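Local coordinates for putative exported protein (Bacteroides fragilis, PDB 3FZX) that is of unknown function but binds calcium ions and, with its closed antiparallel beta barrel, may be a lipid-binding exported protein, at residues Asn93-Asn96 with Ala97-Met101; Pro109-Ser113 with Asn114-Pro118; Asn173-Pro177 with Lys178-Lys182. All coordinates share one frame; numbering follows the deposited sequence. Where two conformers were deposited one is given.

From the N terminus, the three contacts follow in series along the chain, none enclosing or crossing another. Contact 1 turns the chain from the short helix 89-94 into barrel strand 99-107. Contact 2 folds back part of the long loop that leaves this strand and leads through the calcium-binding residues to strand 127-133. Contact 3 closes the hairpin of strands 161-175 and 180-190. Contacts 1 and 2 lie on opposite sides of the chain's centre, their own centres about 35 Å apart. Contacts 1 and 3 are nearer, about 16 Å between centres, and helix 89-94 connects them: Thr90 on it touches Ile174, Thr176 and Ile181.

Contact 1 (Asn93-Asn96 with Ala97-Met101); sequences NMMN and ADVYM
Asn96 O has two donors: the backbone N-H of Val99 across the turn, N to O 2.9 Å, and the side-chain amide of Asn65 on strand 63-74. The Val99 bond is fairly straight (164° at the hydrogen), although the donor stands above the carbonyl plane. Asn96 also folds its side chain over the same turn. With CG between backbone N and carbonyl carbon (chi1 55°), OD1 reaches forward to Asp98 N at 3.1 Å and receives that N-H in its carbonyl plane, on a lone pair; ND2 binds weakly to Gln133.

Beside the turn, Val99 points back at the preceding residues. Its CG2 lies 3.5 Å from Met94 O, while CG1 faces Met94 SE at 4.4 Å and Met95 CG at 4.3 Å. The extended Met95 chain crosses that of Met101 at about a right angle, and the two methyl CE atoms meet at 3.6 Å. All three methionines are selenomethionines. Leu131 touches Met94 and Met101. A type I beta turn from Asn96 to Val99, overlaid by an Asx turn (Asn96 OD1 to Asp98 N), leads from the short helix into barrel strand 99-107.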
loop_
_atom_site.group_PDB
_atom_site.type_symbol
_atom_site.label_atom_id
_atom_site.label_comp_id
_atom_site.label_asym_id
_atom_site.label_seq_id
_atom_site.Cartn_x
_atom_site.Cartn_y
_atom_site.Cartn_z
ATOM N N ASN A 93 -17.845 13.197 0.220
ATOM C CA ASN A 93 -19.287 13.074 0.035
ATOM C C ASN A 93 -19.817 11.667 -0.193
ATOM O O ASN A 93 -21.008 11.473 -0.109
ATOM C CB ASN A 93 -19.754 14.004 -1.095
ATOM C CG ASN A 93 -19.647 15.491 -0.712
ATOM O OD1 ASN A 93 -19.358 15.815 0.426
ATOM N ND2 ASN A 93 -19.874 16.382 -1.663
HETATM N N MSE A 94 -18.973 10.682 -0.465
HETATM C CA MSE A 94 -19.491 9.326 -0.637
HETATM C C MSE A 94 -19.189 8.430 0.557
HETATM O O MSE A 94 -19.622 7.274 0.577
HETATM C CB MSE A 94 -19.071 8.712 -1.982
HETATM C CG MSE A 94 -17.605 8.756 -2.364
HETATM SE SE MSE A 94 -16.553 7.423 -1.439
HETATM C CE MSE A 94 -17.039 5.773 -2.490
HETATM N N MSE A 95 -18.502 8.963 1.573
HETATM C CA MSE A 95 -18.056 8.141 2.708
HETATM C C MSE A 95 -19.132 7.841 3.731
HETATM O O MSE A 95 -19.947 8.692 4.066
HETATM C CB MSE A 95 -16.920 8.806 3.464
HETATM C CG MSE A 95 -15.505 8.534 2.952
HETATM SE SE MSE A 95 -14.361 9.876 3.842
HETATM C CE MSE A 95 -12.890 9.704 2.550
ATOM N N ASN A 96 -19.093 6.612 4.227
ATOM C CA ASN A 96 -19.848 6.197 5.393
ATOM C C ASN A 96 -19.059 5.050 6.061
ATOM O O ASN A 96 -17.973 4.658 5.589
ATOM C CB ASN A 96 -21.301 5.841 5.039
ATOM C CG ASN A 96 -21.407 4.798 3.938
ATOM O OD1 ASN A 96 -20.775 3.739 4.003
ATOM N ND2 ASN A 96 -22.220 5.091 2.918
ATOM N N ALA A 97 -19.574 4.548 7.175
ATOM C CA ALA A 97 -18.900 3.506 7.945
ATOM C C ALA A 97 -18.576 2.245 7.143
ATOM O O ALA A 97 -17.653 1.535 7.498
ATOM C CB ALA A 97 -19.734 3.144 9.163
ATOM N N ASP A 98 -19.334 1.945 6.086
ATOM C CA ASP A 98 -19.070 0.767 5.263
ATOM C C ASP A 98 -18.146 1.031 4.062
ATOM O O ASP A 98 -17.944 0.131 3.243
ATOM C CB ASP A 98 -20.396 0.131 4.793
ATOM C CG ASP A 98 -21.202 -0.489 5.945
ATOM O OD1 ASP A 98 -20.751 -0.488 7.109
ATOM O OD2 ASP A 98 -22.312 -0.978 5.687
ATOM N N VAL A 99 -17.597 2.244 3.947
ATOM C CA VAL A 99 -16.668 2.553 2.867
ATOM C C VAL A 99 -15.249 2.220 3.296
ATOM O O VAL A 99 -14.826 2.541 4.388
ATOM C CB VAL A 99 -16.749 4.038 2.408
ATOM C CG1 VAL A 99 -15.518 4.431 1.607
ATOM C CG2 VAL A 99 -18.020 4.270 1.583
ATOM N N TYR A 100 -14.523 1.567 2.413
ATOM C CA TYR A 100 -13.133 1.219 2.620
ATOM C C TYR A 100 -12.351 1.792 1.486
ATOM O O TYR A 100 -12.899 2.149 0.453
ATOM C CB TYR A 100 -12.975 -0.306 2.646
ATOM C CG TYR A 100 -13.675 -0.852 3.857
ATOM C CD1 TYR A 100 -13.054 -0.827 5.118
ATOM C CD2 TYR A 100 -14.982 -1.306 3.779
ATOM C CE1 TYR A 100 -13.703 -1.291 6.260
ATOM C CE2 TYR A 100 -15.642 -1.783 4.925
ATOM C CZ TYR A 100 -14.996 -1.765 6.150
ATOM O OH TYR A 100 -15.645 -2.216 7.261
HETATM N N MSE A 101 -11.055 1.880 1.683
HETATM C CA MSE A 101 -10.188 2.465 0.691
HETATM C C MSE A 101 -8.833 1.768 0.671
HETATM O O MSE A 101 -8.406 1.201 1.671
HETATM C CB MSE A 101 -10.068 3.960 0.919
HETATM C CG MSE A 101 -9.641 4.334 2.283
HETATM SE SE MSE A 101 -9.743 6.262 2.518
HETATM C CE MSE A 101 -11.536 6.434 3.320
#

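Contact 2 (Pro109-Ser113 with Asn114-Pro118); sequences PDAFS and NPMNP
Asp110 O accepts the backbone N-H of Asn114 at 2.8 Å, N to O, with 154° at the hydrogen, and this bond fixes the bend round which the side chains fan out. The Asp110 carboxylate turns back over its own bend. With CG anti to its own nitrogen (chi1 -179°), it offers OD1 to the backbone N-H of Ser113, N to OD1 3.0 Å, met from above the carboxylate plane: an Asx motif. The bond from Asn114 joins residues four apart and closes a single alpha turn, in keeping with the helical backbone angles of Ala111 and Phe112.

Phe112 CB points away from residues 114-118, and its ring packs on Phe10, Pro191 and Thr166. Met116, a selenomethionine, instead sends its side chain back toward the start of the loop. The chain is bent at its last torsion and ends near Pro109 and Ala111, though the modelled position of its methyl CE is doubtful. Phe124 touches both Pro109 and Met116, and Phe150 on strand 136-158 touches Ala111 and Met116, so the apolar side of the loop rests on the barrel.

Past the turn two CA-H...O contacts accompany the close passage of the chain. Pro115 CA approaches Ala111 O at 3.3 Å, and Ala111 CA faces Asn114 O at 3.5 Å. Pro115 itself has no N-H to give; its CB points away from residues 109-113, while CD of the ring lies 3.4 Å from Ser113 O. Asn117 N binds Asp120 just before the calcium-ligating Asp121 and Asp122, and the Met116 side chain lies about 10 Å from a bound calcium ion.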
loop_
_atom_site.group_PDB
_atom_site.type_symbol
_atom_site.label_atom_id
_atom_site.label_comp_id
_atom_site.label_asym_id
_atom_site.label_seq_id
_atom_site.Cartn_x
_atom_site.Cartn_y
_atom_site.Cartn_z
ATOM N N PRO A 109 9.452 13.350 -1.459
ATOM C CA PRO A 109 10.855 13.694 -1.383
ATOM C C PRO A 109 11.170 14.808 -0.406
ATOM O O PRO A 109 10.331 15.678 -0.089
ATOM C CB PRO A 109 11.213 14.147 -2.795
ATOM C CG PRO A 109 10.049 13.929 -3.640
ATOM C CD PRO A 109 8.870 13.618 -2.782
ATOM N N ASP A 110 12.413 14.768 0.043
ATOM C CA ASP A 110 12.957 15.699 1.004
ATOM C C ASP A 110 13.707 16.790 0.243
ATOM O O ASP A 110 14.907 16.674 -0.010
ATOM C CB ASP A 110 13.888 14.925 1.939
ATOM C CG ASP A 110 14.503 15.780 3.009
ATOM O OD1 ASP A 110 14.249 17.012 3.041
ATOM O OD2 ASP A 110 15.229 15.185 3.832
ATOM N N ALA A 111 12.974 17.828 -0.144
ATOM C CA ALA A 111 13.529 18.999 -0.842
ATOM C C ALA A 111 14.552 19.699 0.029
ATOM O O ALA A 111 15.593 20.170 -0.447
ATOM C CB ALA A 111 12.416 19.979 -1.192
ATOM N N PHE A 112 14.239 19.716 1.321
ATOM C CA PHE A 112 14.987 20.452 2.339
ATOM C C PHE A 112 16.399 19.932 2.499
ATOM O O PHE A 112 17.269 20.698 2.874
ATOM C CB PHE A 112 14.264 20.422 3.706
ATOM C CG PHE A 112 12.770 20.760 3.651
ATOM C CD1 PHE A 112 12.332 22.079 3.520
ATOM C CD2 PHE A 112 11.800 19.745 3.778
ATOM C CE1 PHE A 112 10.937 22.390 3.494
ATOM C CE2 PHE A 112 10.397 20.056 3.755
ATOM C CZ PHE A 112 9.979 21.380 3.619
ATOM N N SER A 113 16.631 18.645 2.236
ATOM C CA SER A 113 17.986 18.109 2.244
ATOM C C SER A 113 18.481 17.921 0.816
ATOM O O SER A 113 19.616 18.248 0.542
ATOM C CB SER A 113 18.084 16.807 3.043
ATOM O OG SER A 113 17.958 15.648 2.233
ATOM N N ASN A 114 17.648 17.388 -0.083
ATOM C CA ASN A 114 17.993 17.207 -1.513
ATOM C C ASN A 114 17.267 18.218 -2.395
ATOM O O ASN A 114 16.158 17.946 -2.848
ATOM C CB ASN A 114 17.625 15.805 -1.958
ATOM C CG ASN A 114 18.164 14.777 -1.028
ATOM O OD1 ASN A 114 19.016 15.090 -0.185
ATOM N ND2 ASN A 114 17.670 13.543 -1.142
ATOM N N PRO A 115 17.905 19.371 -2.665
ATOM C CA PRO A 115 17.235 20.463 -3.351
ATOM C C PRO A 115 16.811 20.114 -4.766
ATOM O O PRO A 115 17.483 19.348 -5.478
ATOM C CB PRO A 115 18.291 21.568 -3.371
ATOM C CG PRO A 115 19.561 20.835 -3.443
ATOM C CD PRO A 115 19.359 19.610 -2.589
HETATM N N MSE A 116 15.678 20.687 -5.134
HETATM C CA MSE A 116 15.047 20.450 -6.396
HETATM C C MSE A 116 14.840 21.755 -7.088
HETATM O O MSE A 116 14.648 22.763 -6.442
HETATM C CB MSE A 116 13.704 19.783 -6.153
HETATM C CG MSE A 116 13.872 18.375 -5.687
HETATM SE SE MSE A 116 12.174 17.552 -5.305
HETATM C CE MSE A 116 11.802 18.340 -3.587
ATOM N N ASN A 117 14.912 21.734 -8.411
ATOM C CA ASN A 117 14.560 22.888 -9.217
ATOM C C ASN A 117 13.058 22.852 -9.515
ATOM O O ASN A 117 12.469 21.775 -9.646
ATOM C CB ASN A 117 15.400 22.897 -10.481
ATOM C CG ASN A 117 16.871 23.165 -10.184
ATOM O OD1 ASN A 117 17.191 23.926 -9.280
ATOM N ND2 ASN A 117 17.765 22.540 -10.936
ATOM N N PRO A 118 12.413 24.028 -9.571
ATOM C CA PRO A 118 11.008 24.104 -9.970
ATOM C C PRO A 118 10.765 23.324 -11.258
ATOM O O PRO A 118 11.494 23.502 -12.232
ATOM C CB PRO A 118 10.784 25.603 -10.198
ATOM C CG PRO A 118 11.791 26.276 -9.349
ATOM C CD PRO A 118 12.947 25.343 -9.169
#

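Contact 3 (Asn173-Pro177 with Lys178-Lys182); sequences NIWTP and KETIK
Thr176 OG1 sits over the turn and accepts the backbone N-H of Glu179 at 3.1 Å, N to OG1, and more weakly that of Lys178. The hydroxyl is put there by a first torsion of 70°, which places it between the backbone N and carbonyl carbon. Glu179 N also reaches Thr176 O at 3.2 Å, from well above the carbonyl plane, so this one N-H is shared between two oxygens of the same threonine. In return Thr176 N donates to Glu179 O at 2.9 Å, a straight bond (168°). The two backbone bonds define a tight beta hairpin with Pro177 and Lys178 at its tip, their backbone angles those of a type I turn.

Further from the tip, Ile174 and Ile181 form an antiparallel hydrogen-bonded pair, Ile181 N to Ile174 O being 2.8 Å and Ile174 N to Ile181 O 2.9 Å. Their side chains lie together on one face, CB to CB 4.2 Å, and both rest on Thr90 of helix 89-94. On the other face Trp175 and Thr180 are a non-hydrogen-bonded pair: Thr180 OG1 approaches the indole edge, near the ring plane, 3.4 Å from CD1. Pro177 N lies over one face of the indole, offset toward its rim. Arg140 on the neighbouring strand 136-158 touches both Trp175 and Pro177, and Pro45 of the second subunit packs on Trp175.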
loop_
_atom_site.group_PDB
_atom_site.type_symbol
_atom_site.label_atom_id
_atom_site.label_comp_id
_atom_site.label_asym_id
_atom_site.label_seq_id
_atom_site.Cartn_x
_atom_site.Cartn_y
_atom_site.Cartn_z
ATOM N N ASN A 173 -7.350 12.621 -11.806
ATOM C CA ASN A 173 -8.557 12.131 -12.453
ATOM C C ASN A 173 -9.391 11.485 -11.360
ATOM O O ASN A 173 -8.877 10.693 -10.561
ATOM C CB ASN A 173 -8.225 11.116 -13.549
ATOM C CG ASN A 173 -7.530 11.753 -14.744
ATOM O OD1 ASN A 173 -7.429 12.978 -14.843
ATOM N ND2 ASN A 173 -7.053 10.923 -15.658
ATOM N N ILE A 174 -10.665 11.863 -11.294
ATOM C CA ILE A 174 -11.594 11.323 -10.305
ATOM C C ILE A 174 -12.764 10.698 -11.055
ATOM O O ILE A 174 -13.453 11.382 -11.804
ATOM C CB ILE A 174 -12.140 12.415 -9.413
ATOM C CG1 ILE A 174 -10.994 13.158 -8.725
ATOM C CG2 ILE A 174 -13.172 11.818 -8.437
ATOM C CD1 ILE A 174 -11.348 14.576 -8.321
ATOM N N TRP A 175 -12.965 9.404 -10.879
ATOM C CA TRP A 175 -14.032 8.694 -11.533
ATOM C C TRP A 175 -14.953 8.079 -10.504
ATOM O O TRP A 175 -14.493 7.544 -9.510
ATOM C CB TRP A 175 -13.449 7.596 -12.374
ATOM C CG TRP A 175 -14.510 6.783 -13.056
ATOM C CD1 TRP A 175 -15.057 7.039 -14.259
ATOM C CD2 TRP A 175 -15.163 5.601 -12.558
ATOM N NE1 TRP A 175 -16.001 6.105 -14.558
ATOM C CE2 TRP A 175 -16.099 5.209 -13.531
ATOM C CE3 TRP A 175 -15.057 4.850 -11.379
ATOM C CZ2 TRP A 175 -16.923 4.068 -13.385
ATOM C CZ3 TRP A 175 -15.879 3.725 -11.220
ATOM C CH2 TRP A 175 -16.807 3.351 -12.216
ATOM N N THR A 176 -16.254 8.210 -10.725
ATOM C CA THR A 176 -17.287 7.428 -10.034
ATOM C C THR A 176 -18.156 6.920 -11.174
ATOM O O THR A 176 -18.001 7.376 -12.307
ATOM C CB THR A 176 -18.199 8.252 -9.101
ATOM O OG1 THR A 176 -19.061 9.096 -9.891
ATOM C CG2 THR A 176 -17.397 9.061 -8.140
ATOM N N PRO A 177 -19.051 5.952 -10.889
ATOM C CA PRO A 177 -19.976 5.503 -11.939
ATOM C C PRO A 177 -20.870 6.623 -12.489
ATOM O O PRO A 177 -21.350 6.488 -13.590
ATOM C CB PRO A 177 -20.830 4.449 -11.229
ATOM C CG PRO A 177 -19.953 3.969 -10.106
ATOM C CD PRO A 177 -19.198 5.156 -9.655
ATOM N N LYS A 178 -21.081 7.697 -11.727
ATOM C CA LYS A 178 -21.887 8.832 -12.180
ATOM C C LYS A 178 -21.115 9.919 -12.934
ATOM O O LYS A 178 -21.729 10.641 -13.710
ATOM C CB LYS A 178 -22.663 9.447 -11.004
ATOM C CG LYS A 178 -23.794 8.509 -10.541
ATOM C CD LYS A 178 -24.569 8.988 -9.312
ATOM C CE LYS A 178 -25.821 8.121 -9.128
ATOM N NZ LYS A 178 -26.658 8.460 -7.935
ATOM N N GLU A 179 -19.796 10.048 -12.734
ATOM C CA GLU A 179 -19.012 11.095 -13.432
ATOM C C GLU A 179 -17.486 11.010 -13.348
ATOM O O GLU A 179 -16.942 10.411 -12.429
ATOM C CB GLU A 179 -19.400 12.475 -12.910
ATOM C CG GLU A 179 -19.359 12.608 -11.401
ATOM C CD GLU A 179 -19.533 14.044 -10.946
ATOM O OE1 GLU A 179 -19.805 14.919 -11.798
ATOM O OE2 GLU A 179 -19.386 14.304 -9.733
ATOM N N THR A 180 -16.831 11.630 -14.332
ATOM C CA THR A 180 -15.395 11.840 -14.354
ATOM C C THR A 180 -15.134 13.312 -14.175
ATOM O O THR A 180 -15.720 14.114 -14.875
ATOM C CB THR A 180 -14.763 11.455 -15.685
ATOM O OG1 THR A 180 -14.947 10.061 -15.902
ATOM C CG2 THR A 180 -13.253 11.754 -15.682
ATOM N N ILE A 181 -14.258 13.652 -13.235
ATOM C CA ILE A 181 -13.798 15.013 -13.022
ATOM C C ILE A 181 -12.296 14.979 -13.322
ATOM O O ILE A 181 -11.611 14.071 -12.883
ATOM C CB ILE A 181 -13.991 15.457 -11.560
ATOM C CG1 ILE A 181 -15.456 15.372 -11.136
ATOM C CG2 ILE A 181 -13.503 16.888 -11.353
ATOM C CD1 ILE A 181 -15.608 15.650 -9.645
ATOM N N LYS A 182 -11.805 15.946 -14.092
ATOM C CA LYS A 182 -10.372 16.104 -14.349
ATOM C C LYS A 182 -9.932 17.422 -13.761
ATOM O O LYS A 182 -10.656 18.418 -13.823
ATOM C CB LYS A 182 -10.075 16.067 -15.838
ATOM C CG LYS A 182 -10.272 14.690 -16.412
ATOM C CD LYS A 182 -9.890 14.587 -17.880
ATOM C CE LYS A 182 -10.081 13.150 -18.378
ATOM N NZ LYS A 182 -9.272 12.841 -19.596
#